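Local coordinates for peptide ABC transporter, peptide-binding protein (Thermus thermophilus, PDB 2D5W) that binds oligopeptides, here a pentapeptide, and probably delivers them to an ABC transporter for uptake into the cell, at residues P43-N48 against V56-V61; F47-Q52 against V564-S569; K79-D84 against Y147-P152; M83-R88 against F137-E142; Y156-I161 against A206-G211. All coordinates share one frame; numbering follows the deposited sequence.

Contact 1: residues P43-N48 against V56-V61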
# COMPACT_ATOMS: atom_id res chain seq x y z
N PRO A 43 1.63 15.30 -7.36
CA PRO A 43 0.57 14.90 -8.29
C PRO A 43 -0.02 16.10 -9.02
O PRO A 43 0.28 17.25 -8.69
CB PRO A 43 -0.45 14.26 -7.36
CG PRO A 43 -0.36 15.15 -6.14
CD PRO A 43 1.14 15.34 -5.97
N PHE A 44 -0.84 15.84 -10.03
CA PHE A 44 -1.51 16.91 -10.74
C PHE A 44 -2.64 17.36 -9.82
O PHE A 44 -2.86 18.56 -9.63
CB PHE A 44 -2.09 16.40 -12.07
CG PHE A 44 -1.04 16.12 -13.11
CD1 PHE A 44 -0.98 14.87 -13.73
CD2 PHE A 44 -0.12 17.09 -13.47
CE1 PHE A 44 -0.01 14.61 -14.69
CE2 PHE A 44 0.85 16.83 -14.43
CZ PHE A 44 0.90 15.59 -15.05
N ILE A 45 -3.33 16.38 -9.25
CA ILE A 45 -4.44 16.61 -8.33
C ILE A 45 -4.12 15.87 -7.04
O ILE A 45 -3.84 14.67 -7.07
CB ILE A 45 -5.77 16.06 -8.90
CG1 ILE A 45 -6.09 16.74 -10.24
CG2 ILE A 45 -6.89 16.27 -7.88
CD1 ILE A 45 -6.27 18.24 -10.15
N GLY A 46 -4.16 16.57 -5.91
CA GLY A 46 -3.89 15.93 -4.64
C GLY A 46 -5.18 15.62 -3.91
O GLY A 46 -6.26 15.93 -4.40
N PHE A 47 -5.07 15.00 -2.74
CA PHE A 47 -6.24 14.68 -1.92
C PHE A 47 -5.86 15.11 -0.51
O PHE A 47 -4.94 14.56 0.09
CB PHE A 47 -6.53 13.17 -1.97
CG PHE A 47 -7.95 12.81 -1.59
CD1 PHE A 47 -8.21 12.05 -0.46
CD2 PHE A 47 -9.02 13.24 -2.37
CE1 PHE A 47 -9.52 11.71 -0.11
CE2 PHE A 47 -10.33 12.90 -2.03
CZ PHE A 47 -10.58 12.14 -0.90
N ASN A 48 -6.57 16.11 0.02
CA ASN A 48 -6.23 16.64 1.33
C ASN A 48 -6.83 15.94 2.55
O ASN A 48 -7.56 14.96 2.42
CB ASN A 48 -6.53 18.15 1.39
CG ASN A 48 -8.01 18.47 1.29
OD1 ASN A 48 -8.86 17.69 1.69
ND2 ASN A 48 -8.31 19.66 0.76
N VAL A 56 -2.63 20.62 -7.48
CA VAL A 56 -1.23 20.72 -7.09
C VAL A 56 -0.49 21.14 -8.36
O VAL A 56 -0.36 22.34 -8.61
CB VAL A 56 -0.69 19.40 -6.49
CG1 VAL A 56 0.78 19.57 -6.11
CG2 VAL A 56 -1.50 19.03 -5.25
N LEU A 57 -0.03 20.20 -9.18
CA LEU A 57 0.66 20.61 -10.40
C LEU A 57 -0.29 20.94 -11.55
O LEU A 57 0.15 21.45 -12.59
CB LEU A 57 1.69 19.56 -10.83
CG LEU A 57 2.86 19.41 -9.85
CD1 LEU A 57 3.92 18.49 -10.45
CD2 LEU A 57 3.47 20.77 -9.54
N ALA A 58 -1.58 20.65 -11.38
CA ALA A 58 -2.59 20.98 -12.38
C ALA A 58 -3.21 22.31 -11.95
O ALA A 58 -3.13 22.69 -10.79
CB ALA A 58 -3.66 19.89 -12.43
N THR A 59 -3.83 23.02 -12.90
CA THR A 59 -4.42 24.32 -12.61
C THR A 59 -5.70 24.29 -11.78
O THR A 59 -5.97 25.22 -11.02
CB THR A 59 -4.73 25.09 -13.90
OG1 THR A 59 -5.66 24.33 -14.68
CG2 THR A 59 -3.46 25.33 -14.70
N GLU A 60 -6.50 23.24 -11.95
CA GLU A 60 -7.74 23.15 -11.22
C GLU A 60 -8.34 21.75 -11.28
O GLU A 60 -8.06 20.98 -12.21
CB GLU A 60 -8.76 24.17 -11.75
CG GLU A 60 -9.14 23.97 -13.21
CD GLU A 60 -10.19 24.97 -13.67
OE1 GLU A 60 -10.57 24.92 -14.86
OE2 GLU A 60 -10.64 25.80 -12.85
N VAL A 61 -9.15 21.43 -10.29
CA VAL A 61 -9.80 20.13 -10.23
C VAL A 61 -10.91 20.07 -11.27
O VAL A 61 -11.77 20.95 -11.34
CB VAL A 61 -10.42 19.89 -8.83
CG1 VAL A 61 -11.15 18.57 -8.81
CG2 VAL A 61 -9.32 19.91 -7.78
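Phe44 CG stands anti to its own carbonyl carbon (chi1 -72°), beside the N, and faces Leu57; Val56, across from Pro43, has CG1 anti to its backbone N (chi1 180°), which leaves CG2 anti to the carbonyl carbon, beside the N, where it meets Pro43 and Gly46. The side chains of Phe44 and Leu57 cross at about a right angle, with Phe44 CD2 4.0 Å from Leu57 CB. Val56 CG2 approaches the ring of Pro43 and also lies 3.7 Å from Gly46 N, a close approach over the glycine backbone. Two backbone oxygens carry the polar part. Phe44 O takes two N-H groups: that of Ala58 comes in the carbonyl plane on a lone pair, N to O 3.0 Å, while that of Val56 comes from above the plane, 37° out of it. Pro43 O receives Leu57 N at 3.0 Å. Farther on, Ile45 CD1 rests on Ala58 CB at 3.8 Å and reaches the backbone and CG2 of Val61. Phe44 and Ile45 both face Ile153 and bond to it through their backbones, a classic beta bulge; beside it the loop of residues 56-61 leaves the two-stranded antiparallel hairpin of strands 45-47 and 53-55 and folds back over the bulged strand.

Contact 2: residues F47-Q52 against V564-S569; sequences FNADSQ and VASAYS
Phe47 and Ala49 meet Tyr568 and Ser566 where two loops run past each other, the first closing a type I beta turn from Asn48 to Ser51 whose Ala49 CA lies 4.5 Å from Ser569 CA. The ring of Phe47 presents its edge to the backbone of Tyr568: CD1 is 3.2 Å from Tyr568 O, which sits in the ring plane, and CE1 is 4.0 Å from Tyr568 CB, the two side chains lying side by side and pointing the same way. One face of this ring is met near its rim by Gln52 N. The turn joins strands 45-47 and 53-55 as a beta hairpin, and Asn48 OD1 holds it, taking Gln52 N at 3.0 Å from above the amide plane and a weaker bond from Asp50 N. Ser566 OG lies 3.2 Å from Ala49 O, at best a weak bond, since the one hydroxyl proton may go to a different acceptor. A water joins the two loops, 2.8 Å from Ser51 OG and 2.7 Å from Ser566 OG, and accepts from Tyr568 N. On the far loop Ser569 OG, turned between its own N and carbonyl carbon (chi1 57°), receives Ser566 N and is also bonded to Tyr574 O.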
# COMPACT_ATOMS: atom_id res chain seq x y z
N PHE A 47 -5.07 15.00 -2.74
CA PHE A 47 -6.24 14.68 -1.92
C PHE A 47 -5.86 15.11 -0.51
O PHE A 47 -4.94 14.56 0.09
CB PHE A 47 -6.53 13.17 -1.97
CG PHE A 47 -7.95 12.81 -1.59
CD1 PHE A 47 -8.21 12.05 -0.46
CD2 PHE A 47 -9.02 13.24 -2.37
CE1 PHE A 47 -9.52 11.71 -0.11
CE2 PHE A 47 -10.33 12.90 -2.03
CZ PHE A 47 -10.58 12.14 -0.90
N ASN A 48 -6.57 16.11 0.02
CA ASN A 48 -6.23 16.64 1.33
C ASN A 48 -6.83 15.94 2.55
O ASN A 48 -7.56 14.96 2.42
CB ASN A 48 -6.53 18.15 1.39
CG ASN A 48 -8.01 18.47 1.29
OD1 ASN A 48 -8.86 17.69 1.69
ND2 ASN A 48 -8.31 19.66 0.76
N ALA A 49 -6.50 16.45 3.73
CA ALA A 49 -6.96 15.88 4.99
C ALA A 49 -8.47 15.94 5.16
O ALA A 49 -9.04 15.18 5.94
CB ALA A 49 -6.27 16.56 6.16
N ASP A 50 -9.12 16.85 4.43
CA ASP A 50 -10.57 17.00 4.49
C ASP A 50 -11.23 16.09 3.45
O ASP A 50 -12.42 16.22 3.18
CB ASP A 50 -10.96 18.46 4.23
CG ASP A 50 -10.69 19.36 5.42
OD1 ASP A 50 -10.53 20.58 5.21
OD2 ASP A 50 -10.65 18.85 6.56
N SER A 51 -10.44 15.18 2.89
CA SER A 51 -10.93 14.24 1.88
C SER A 51 -11.48 14.93 0.64
O SER A 51 -12.54 14.57 0.13
CB SER A 51 -11.99 13.33 2.49
OG SER A 51 -11.45 12.58 3.56
N GLN A 52 -10.75 15.93 0.17
CA GLN A 52 -11.15 16.68 -1.02
C GLN A 52 -10.02 16.75 -2.03
O GLN A 52 -8.85 16.88 -1.67
CB GLN A 52 -11.51 18.12 -0.65
CG GLN A 52 -12.45 18.29 0.51
CD GLN A 52 -12.56 19.74 0.93
OE1 GLN A 52 -11.56 20.41 1.15
NE2 GLN A 52 -13.79 20.23 1.04
N VAL A 564 0.18 16.86 9.17
CA VAL A 564 -1.10 16.29 9.56
C VAL A 564 -1.56 15.18 8.63
O VAL A 564 -1.36 15.25 7.41
CB VAL A 564 -2.17 17.41 9.59
CG1 VAL A 564 -3.55 16.84 9.86
CG2 VAL A 564 -1.79 18.44 10.64
N ALA A 565 -2.19 14.17 9.20
CA ALA A 565 -2.70 13.04 8.44
C ALA A 565 -4.16 12.79 8.80
O ALA A 565 -4.64 13.22 9.86
CB ALA A 565 -1.87 11.79 8.75
N SER A 566 -4.87 12.12 7.91
CA SER A 566 -6.27 11.77 8.13
C SER A 566 -6.44 10.37 7.57
O SER A 566 -5.49 9.78 7.06
CB SER A 566 -7.20 12.75 7.41
OG SER A 566 -7.08 12.60 6.01
N ALA A 567 -7.65 9.83 7.66
CA ALA A 567 -7.90 8.48 7.16
C ALA A 567 -7.44 8.28 5.72
O ALA A 567 -6.89 7.23 5.39
CB ALA A 567 -9.38 8.15 7.29
N TYR A 568 -7.65 9.28 4.88
CA TYR A 568 -7.28 9.16 3.47
C TYR A 568 -6.45 10.31 2.90
O TYR A 568 -6.38 10.47 1.68
CB TYR A 568 -8.55 8.97 2.63
CG TYR A 568 -9.27 7.67 2.91
CD1 TYR A 568 -10.49 7.65 3.59
CD2 TYR A 568 -8.75 6.45 2.47
CE1 TYR A 568 -11.17 6.45 3.81
CE2 TYR A 568 -9.42 5.25 2.69
CZ TYR A 568 -10.63 5.26 3.36
OH TYR A 568 -11.33 4.08 3.55
N SER A 569 -5.81 11.10 3.76
CA SER A 569 -4.98 12.20 3.26
C SER A 569 -3.91 11.64 2.33
O SER A 569 -3.28 10.62 2.64
CB SER A 569 -4.33 12.95 4.43
OG SER A 569 -3.56 12.10 5.25
O HOH W 1 -9.42 11.51 5.17

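Contact 3: residues K79-D84 against Y147-P152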
# COMPACT_ATOMS: atom_id res chain seq x y z
N LYS A 79 -20.50 3.59 -18.70
CA LYS A 79 -20.15 4.95 -19.08
C LYS A 79 -18.71 5.13 -19.53
O LYS A 79 -17.84 4.29 -19.27
CB LYS A 79 -20.38 5.89 -17.90
CG LYS A 79 -21.73 5.76 -17.23
CD LYS A 79 -21.72 6.46 -15.88
CE LYS A 79 -23.09 6.45 -15.22
NZ LYS A 79 -23.59 5.06 -15.04
N ARG A 80 -18.48 6.27 -20.17
CA ARG A 80 -17.16 6.68 -20.63
C ARG A 80 -16.95 7.99 -19.87
O ARG A 80 -17.82 8.86 -19.88
CB ARG A 80 -17.17 6.96 -22.13
CG ARG A 80 -15.87 7.56 -22.67
CD ARG A 80 -16.11 8.15 -24.06
NE ARG A 80 -14.91 8.74 -24.65
CZ ARG A 80 -13.95 8.05 -25.25
NH1 ARG A 80 -14.03 6.73 -25.35
NH2 ARG A 80 -12.91 8.68 -25.77
N LEU A 81 -15.82 8.10 -19.19
CA LEU A 81 -15.51 9.32 -18.47
C LEU A 81 -14.28 9.97 -19.08
O LEU A 81 -13.27 9.30 -19.30
CB LEU A 81 -15.22 9.04 -16.99
CG LEU A 81 -14.61 10.22 -16.23
CD1 LEU A 81 -15.64 11.34 -16.10
CD2 LEU A 81 -14.14 9.77 -14.86
N GLU A 82 -14.38 11.27 -19.36
CA GLU A 82 -13.25 12.02 -19.89
C GLU A 82 -12.94 13.09 -18.86
O GLU A 82 -13.84 13.75 -18.34
CB GLU A 82 -13.58 12.66 -21.25
CG GLU A 82 -13.73 11.64 -22.37
CD GLU A 82 -13.66 12.25 -23.75
OE1 GLU A 82 -13.75 11.49 -24.74
OE2 GLU A 82 -13.51 13.49 -23.86
N MET A 83 -11.65 13.24 -18.55
CA MET A 83 -11.20 14.19 -17.56
C MET A 83 -10.09 15.09 -18.11
O MET A 83 -8.98 14.62 -18.37
CB MET A 83 -10.68 13.42 -16.35
CG MET A 83 -10.06 14.26 -15.26
SD MET A 83 -9.29 13.20 -14.04
CE MET A 83 -10.71 12.61 -13.27
N ASP A 84 -10.39 16.37 -18.29
CA ASP A 84 -9.43 17.34 -18.83
C ASP A 84 -8.55 17.94 -17.75
O ASP A 84 -9.04 18.56 -16.80
CB ASP A 84 -10.15 18.49 -19.53
CG ASP A 84 -10.95 18.05 -20.74
OD1 ASP A 84 -11.79 18.85 -21.19
OD2 ASP A 84 -10.73 16.93 -21.24
N TYR A 147 -14.86 5.41 -8.70
CA TYR A 147 -13.75 6.10 -8.05
C TYR A 147 -12.72 6.76 -8.96
O TYR A 147 -11.71 7.26 -8.48
CB TYR A 147 -13.02 5.12 -7.12
CG TYR A 147 -12.46 3.88 -7.79
CD1 TYR A 147 -11.60 3.97 -8.89
CD2 TYR A 147 -12.74 2.61 -7.28
CE1 TYR A 147 -11.03 2.82 -9.45
CE2 TYR A 147 -12.17 1.47 -7.83
CZ TYR A 147 -11.31 1.58 -8.91
OH TYR A 147 -10.73 0.46 -9.45
N ASP A 148 -12.97 6.79 -10.26
CA ASP A 148 -12.00 7.37 -11.18
C ASP A 148 -11.62 8.84 -10.98
O ASP A 148 -10.54 9.25 -11.39
CB ASP A 148 -12.44 7.11 -12.62
CG ASP A 148 -12.30 5.65 -13.03
OD1 ASP A 148 -12.94 5.23 -14.01
OD2 ASP A 148 -11.53 4.91 -12.37
N THR A 149 -12.50 9.62 -10.36
CA THR A 149 -12.18 11.03 -10.13
C THR A 149 -11.50 11.25 -8.78
O THR A 149 -11.09 12.37 -8.47
CB THR A 149 -13.44 11.93 -10.17
OG1 THR A 149 -14.34 11.54 -9.12
CG2 THR A 149 -14.14 11.81 -11.51
N TYR A 150 -11.37 10.18 -7.99
CA TYR A 150 -10.74 10.27 -6.67
C TYR A 150 -9.23 10.51 -6.76
O TYR A 150 -8.50 9.71 -7.34
CB TYR A 150 -10.97 8.98 -5.87
CG TYR A 150 -12.40 8.66 -5.51
CD1 TYR A 150 -12.68 7.55 -4.72
CD2 TYR A 150 -13.48 9.43 -5.96
CE1 TYR A 150 -13.99 7.21 -4.38
CE2 TYR A 150 -14.80 9.10 -5.63
CZ TYR A 150 -15.04 7.98 -4.84
OH TYR A 150 -16.32 7.62 -4.49
N GLY A 151 -8.76 11.60 -6.16
CA GLY A 151 -7.34 11.89 -6.18
C GLY A 151 -6.57 11.04 -5.18
O GLY A 151 -7.17 10.36 -4.35
N PRO A 152 -5.23 11.08 -5.21
CA PRO A 152 -4.43 11.89 -6.14
C PRO A 152 -4.36 11.34 -7.56
O PRO A 152 -4.54 10.14 -7.80
CB PRO A 152 -3.07 11.92 -5.47
CG PRO A 152 -2.99 10.57 -4.82
CD PRO A 152 -4.37 10.43 -4.21
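Met83 reaches Thr149 and Asp148 with its terminal methyl: CB leaves strand 78-86 toward the loop, CG lies anti to the backbone N (chi1 175°), the chain runs on extended to SD, and the bend at chi3 (-74°) brings CE round to the turn. CB, CG and SD lie short of the loop, and CE makes the touch. Met83 CE sits 3.8 Å from Thr149 CA and 3.9 Å from Thr149 CG2, and also 3.9 Å from Asp148 O, so one methyl packs against the backbone and a side chain of the turn together. That turn, a type I beta turn from Tyr147 to Tyr150, lies in the loop between strand 136-141 and helix 159-173, and packs on the antiparallel sheet to which strand 78-86 belongs. Two places back on the strand, Leu81 CD2 reaches the same turn, 3.9 Å from Thr149 CG2 and 3.9 Å from Asp148 CB. The Leu81 side chain crosses that of Thr149 at about a right angle and runs past that of Asp148 in the opposite direction. The carboxylate of Asp148 turns to other partners, Tyr145 N and a salt bridge to Arg126, leaving its CB to face the leucine.

Contact 4: residues M83-R88 against F137-E142; sequences MDITIR and FTLIFE
Asp84 OD2 accepts the hydroxyl of Thr138 at 2.7 Å from OG1, the donor standing above the carboxylate plane, 40° out of it, while OD1 of the same aspartate forms a salt bridge to Arg70. These two residues, Asp84 and Thr138, are the non-hydrogen-bonded pair of an antiparallel ladder. On either side of them backbone bonds couple Met83 with Leu139 and Ile85 with Phe137; Ile85 N reaches Phe137 O at 2.9 Å. On the face carrying Ile85, Phe137 and Leu139 the contact is apolar. Phe137 CG lies between its own backbone N and carbonyl carbon (chi1 67°), and the ring rests beside Ile85, whose CB stands over one face toward the rim, 3.9 Å from the ring centroid, a CH-pi contact. Ile85 CG2 comes 3.5 Å from Phe137 CE1. Ile87 meets the ring at its edge instead, CG1 lying near the ring plane 3.9 Å from CE1, and Ile85 CD1 packs on Leu139 CD1 at 3.8 Å. Beyond this face lies helix 101-112, touched by Phe137 and Leu139. The pairing thus separates its chemistry by face: charge and hydroxyl on the Asp84 and Thr138 side, where Arg70 would help keep the carboxylate ionised, and apolar side chains toward the helix.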
# COMPACT_ATOMS: atom_id res chain seq x y z
N MET A 83 -11.65 13.24 -18.55
CA MET A 83 -11.20 14.19 -17.56
C MET A 83 -10.09 15.09 -18.11
O MET A 83 -8.98 14.62 -18.37
CB MET A 83 -10.68 13.42 -16.35
CG MET A 83 -10.06 14.26 -15.26
SD MET A 83 -9.29 13.20 -14.04
CE MET A 83 -10.71 12.61 -13.27
N ASP A 84 -10.39 16.37 -18.29
CA ASP A 84 -9.43 17.34 -18.83
C ASP A 84 -8.55 17.94 -17.75
O ASP A 84 -9.04 18.56 -16.80
CB ASP A 84 -10.15 18.49 -19.53
CG ASP A 84 -10.95 18.05 -20.74
OD1 ASP A 84 -11.79 18.85 -21.19
OD2 ASP A 84 -10.73 16.93 -21.24
N ILE A 85 -7.24 17.77 -17.91
CA ILE A 85 -6.27 18.30 -16.96
C ILE A 85 -5.34 19.27 -17.66
O ILE A 85 -4.89 19.00 -18.78
CB ILE A 85 -5.43 17.16 -16.34
CG1 ILE A 85 -6.35 16.21 -15.57
CG2 ILE A 85 -4.34 17.74 -15.44
CD1 ILE A 85 -5.65 15.02 -14.96
N THR A 86 -5.08 20.40 -17.02
CA THR A 86 -4.17 21.40 -17.56
C THR A 86 -2.98 21.50 -16.60
O THR A 86 -3.16 21.79 -15.42
CB THR A 86 -4.83 22.79 -17.67
OG1 THR A 86 -5.99 22.71 -18.51
CG2 THR A 86 -3.86 23.80 -18.25
N ILE A 87 -1.79 21.23 -17.11
CA ILE A 87 -0.58 21.30 -16.30
C ILE A 87 -0.21 22.77 -16.10
O ILE A 87 -0.23 23.54 -17.06
CB ILE A 87 0.60 20.58 -16.99
CG1 ILE A 87 0.23 19.12 -17.26
CG2 ILE A 87 1.85 20.67 -16.12
CD1 ILE A 87 1.28 18.36 -18.06
N ARG A 88 0.10 23.17 -14.87
CA ARG A 88 0.49 24.55 -14.59
C ARG A 88 1.68 24.94 -15.45
O ARG A 88 2.56 24.13 -15.72
CB ARG A 88 0.87 24.73 -13.12
CG ARG A 88 -0.28 24.69 -12.14
CD ARG A 88 0.22 24.85 -10.71
NE ARG A 88 1.01 26.07 -10.54
CZ ARG A 88 0.79 26.97 -9.59
NH1 ARG A 88 1.56 28.05 -9.51
NH2 ARG A 88 -0.19 26.79 -8.71
N PHE A 137 -4.16 17.73 -21.46
CA PHE A 137 -4.42 16.34 -21.80
C PHE A 137 -5.74 15.89 -21.20
O PHE A 137 -6.29 16.54 -20.30
CB PHE A 137 -3.28 15.41 -21.36
CG PHE A 137 -3.12 15.29 -19.86
CD1 PHE A 137 -2.43 16.26 -19.14
CD2 PHE A 137 -3.59 14.17 -19.20
CE1 PHE A 137 -2.23 16.11 -17.76
CE2 PHE A 137 -3.39 14.00 -17.83
CZ PHE A 137 -2.70 14.97 -17.11
N THR A 138 -6.25 14.78 -21.70
CA THR A 138 -7.51 14.23 -21.23
C THR A 138 -7.36 12.76 -20.90
O THR A 138 -6.85 11.98 -21.71
CB THR A 138 -8.61 14.37 -22.31
OG1 THR A 138 -8.78 15.76 -22.64
CG2 THR A 138 -9.93 13.81 -21.82
N LEU A 139 -7.78 12.38 -19.70
CA LEU A 139 -7.73 10.99 -19.29
C LEU A 139 -9.09 10.41 -19.67
O LEU A 139 -10.13 11.02 -19.41
CB LEU A 139 -7.49 10.87 -17.79
CG LEU A 139 -6.12 11.37 -17.31
CD1 LEU A 139 -6.05 11.30 -15.79
CD2 LEU A 139 -5.01 10.52 -17.93
N ILE A 140 -9.08 9.23 -20.29
CA ILE A 140 -10.30 8.58 -20.73
C ILE A 140 -10.47 7.23 -20.05
O ILE A 140 -9.63 6.34 -20.19
CB ILE A 140 -10.27 8.36 -22.26
CG1 ILE A 140 -9.99 9.68 -22.97
CG2 ILE A 140 -11.60 7.77 -22.72
CD1 ILE A 140 -9.67 9.53 -24.44
N PHE A 141 -11.56 7.08 -19.30
CA PHE A 141 -11.86 5.83 -18.60
C PHE A 141 -13.09 5.20 -19.24
O PHE A 141 -14.17 5.79 -19.24
CB PHE A 141 -12.15 6.09 -17.12
CG PHE A 141 -11.12 6.93 -16.42
CD1 PHE A 141 -11.07 8.31 -16.63
CD2 PHE A 141 -10.22 6.36 -15.52
CE1 PHE A 141 -10.14 9.10 -15.96
CE2 PHE A 141 -9.28 7.14 -14.85
CZ PHE A 141 -9.24 8.51 -15.07
N GLU A 142 -12.93 3.99 -19.76
CA GLU A 142 -14.05 3.29 -20.38
C GLU A 142 -13.89 1.78 -20.28
O GLU A 142 -12.97 1.20 -20.86
CB GLU A 142 -14.18 3.70 -21.85
CG GLU A 142 -15.40 3.09 -22.53
CD GLU A 142 -15.53 3.48 -23.99
OE1 GLU A 142 -15.64 4.69 -24.28
OE2 GLU A 142 -15.52 2.57 -24.85

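Contact 5: residues Y156-I161 against A206-G211; sequences YAPKHI and AMVYSG
Pro158 and Ile161 close on Val208 at the start of helix 159-173, where Pro158 holds the N-cap position and the loop before strand 213-219 passes alongside. The packing is tight round Val208: its CG2 lies 3.7 Å from Pro158 CB and 3.7 Å from Ile161 CG1, and CG1 adds Ile161 CD1 at 3.9 Å. Ile161 CG2 comes 3.2 Å from Ala206 O. Met207 folds in beside Val208, bent at chi2 and chi3, and its CE meets Pro158 CG at 3.8 Å with the side chains crossing at about a right angle. A looser contact lies on the partly exposed side: His160 meets Val208 tip to tip, CE1 to CG2 4.1 Å, while its NE2 bonds to Asp95. At the other, buried end the contact turns polar. Tyr156 OH also bonds to Ala42 O and Ser210 OG to Ala42 N, and between the two side chains Ser210 OG donates to Tyr156 OH at 2.7 Å.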
# COMPACT_ATOMS: atom_id res chain seq x y z
N TYR A 156 2.42 10.68 -14.75
CA TYR A 156 3.53 11.19 -15.55
C TYR A 156 4.86 10.75 -14.95
O TYR A 156 4.94 10.39 -13.78
CB TYR A 156 3.45 12.73 -15.65
CG TYR A 156 3.82 13.47 -14.38
CD1 TYR A 156 5.05 14.12 -14.27
CD2 TYR A 156 2.95 13.52 -13.30
CE1 TYR A 156 5.40 14.80 -13.11
CE2 TYR A 156 3.28 14.20 -12.14
CZ TYR A 156 4.51 14.84 -12.05
OH TYR A 156 4.86 15.51 -10.89
N ALA A 157 5.89 10.76 -15.79
CA ALA A 157 7.24 10.36 -15.39
C ALA A 157 8.18 11.19 -16.26
O ALA A 157 7.78 11.63 -17.34
CB ALA A 157 7.44 8.87 -15.61
N PRO A 158 9.43 11.39 -15.83
CA PRO A 158 10.37 12.19 -16.62
C PRO A 158 10.90 11.57 -17.91
O PRO A 158 11.91 10.85 -17.90
CB PRO A 158 11.48 12.51 -15.63
CG PRO A 158 11.52 11.27 -14.79
CD PRO A 158 10.06 10.93 -14.57
N LYS A 159 10.24 11.88 -19.01
CA LYS A 159 10.61 11.34 -20.31
C LYS A 159 12.03 11.71 -20.75
O LYS A 159 12.74 10.86 -21.28
CB LYS A 159 9.62 11.80 -21.37
CG LYS A 159 9.92 11.28 -22.77
CD LYS A 159 9.00 11.90 -23.80
CE LYS A 159 9.39 11.49 -25.21
NZ LYS A 159 8.50 12.11 -26.23
N HIS A 160 12.44 12.95 -20.53
CA HIS A 160 13.77 13.36 -20.96
C HIS A 160 14.87 12.59 -20.24
O HIS A 160 16.00 12.50 -20.72
CB HIS A 160 13.98 14.88 -20.81
CG HIS A 160 14.06 15.36 -19.39
ND1 HIS A 160 12.96 15.44 -18.56
CD2 HIS A 160 15.10 15.84 -18.67
CE1 HIS A 160 13.32 15.95 -17.40
NE2 HIS A 160 14.61 16.20 -17.44
N ILE A 161 14.54 12.01 -19.09
CA ILE A 161 15.51 11.25 -18.30
C ILE A 161 15.45 9.75 -18.59
O ILE A 161 16.47 9.12 -18.84
CB ILE A 161 15.27 11.45 -16.78
CG1 ILE A 161 15.52 12.91 -16.40
CG2 ILE A 161 16.16 10.50 -15.98
CD1 ILE A 161 16.94 13.40 -16.66
N ALA A 206 20.67 9.76 -11.15
CA ALA A 206 19.88 9.06 -12.16
C ALA A 206 18.47 9.62 -12.38
O ALA A 206 17.93 9.49 -13.48
CB ALA A 206 19.78 7.58 -11.81
N MET A 207 17.88 10.23 -11.36
CA MET A 207 16.53 10.76 -11.49
C MET A 207 16.42 12.26 -11.22
O MET A 207 17.36 12.89 -10.72
CB MET A 207 15.59 10.03 -10.53
CG MET A 207 15.15 8.65 -11.00
SD MET A 207 14.12 8.71 -12.49
CE MET A 207 12.53 9.22 -11.78
N VAL A 208 15.27 12.81 -11.60
CA VAL A 208 14.95 14.21 -11.33
C VAL A 208 13.63 14.16 -10.58
O VAL A 208 12.92 13.14 -10.63
CB VAL A 208 14.84 15.08 -12.61
CG1 VAL A 208 16.22 15.19 -13.25
CG2 VAL A 208 13.82 14.50 -13.56
N TYR A 209 13.29 15.25 -9.91
CA TYR A 209 12.13 15.30 -9.02
C TYR A 209 11.15 16.42 -9.29
O TYR A 209 11.54 17.52 -9.66
CB TYR A 209 12.69 15.37 -7.60
CG TYR A 209 13.70 14.27 -7.36
CD1 TYR A 209 13.28 12.99 -7.01
CD2 TYR A 209 15.07 14.46 -7.62
CE1 TYR A 209 14.16 11.93 -6.93
CE2 TYR A 209 15.97 13.39 -7.54
CZ TYR A 209 15.50 12.12 -7.19
OH TYR A 209 16.36 11.05 -7.12
N SER A 210 9.87 16.15 -9.08
CA SER A 210 8.81 17.13 -9.33
C SER A 210 8.14 17.67 -8.08
O SER A 210 7.30 18.56 -8.17
CB SER A 210 7.74 16.50 -10.21
OG SER A 210 7.17 15.39 -9.52
N GLY A 211 8.50 17.12 -6.92
CA GLY A 211 7.89 17.55 -5.68
C GLY A 211 8.56 18.72 -5.01
O GLY A 211 9.49 19.31 -5.55

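In the fold
Contacts 3 and 4 share strand 78-86, their centres about 8 Å apart: contact 4 is a strand ladder with backbone bonds, contact 3 a van der Waals touch made by two side-chain methyls on a loop. Contact 1 is tied to contact 4 by probable backbone bonds, Leu57 to Arg88 and Thr59 to Thr86, and meets contact 5 where the Phe44 and Tyr156 rings touch. Both have partly exposed members; in contact 5 these are apolar or imidazole, and the hydroxyl pair is buried. Contact 2 continues contact 1 through Phe47 and Asn48. Its touching residues are all buried, yet its turn carries exposed Asp50, Ser51 and Gln52, and a water bridges there.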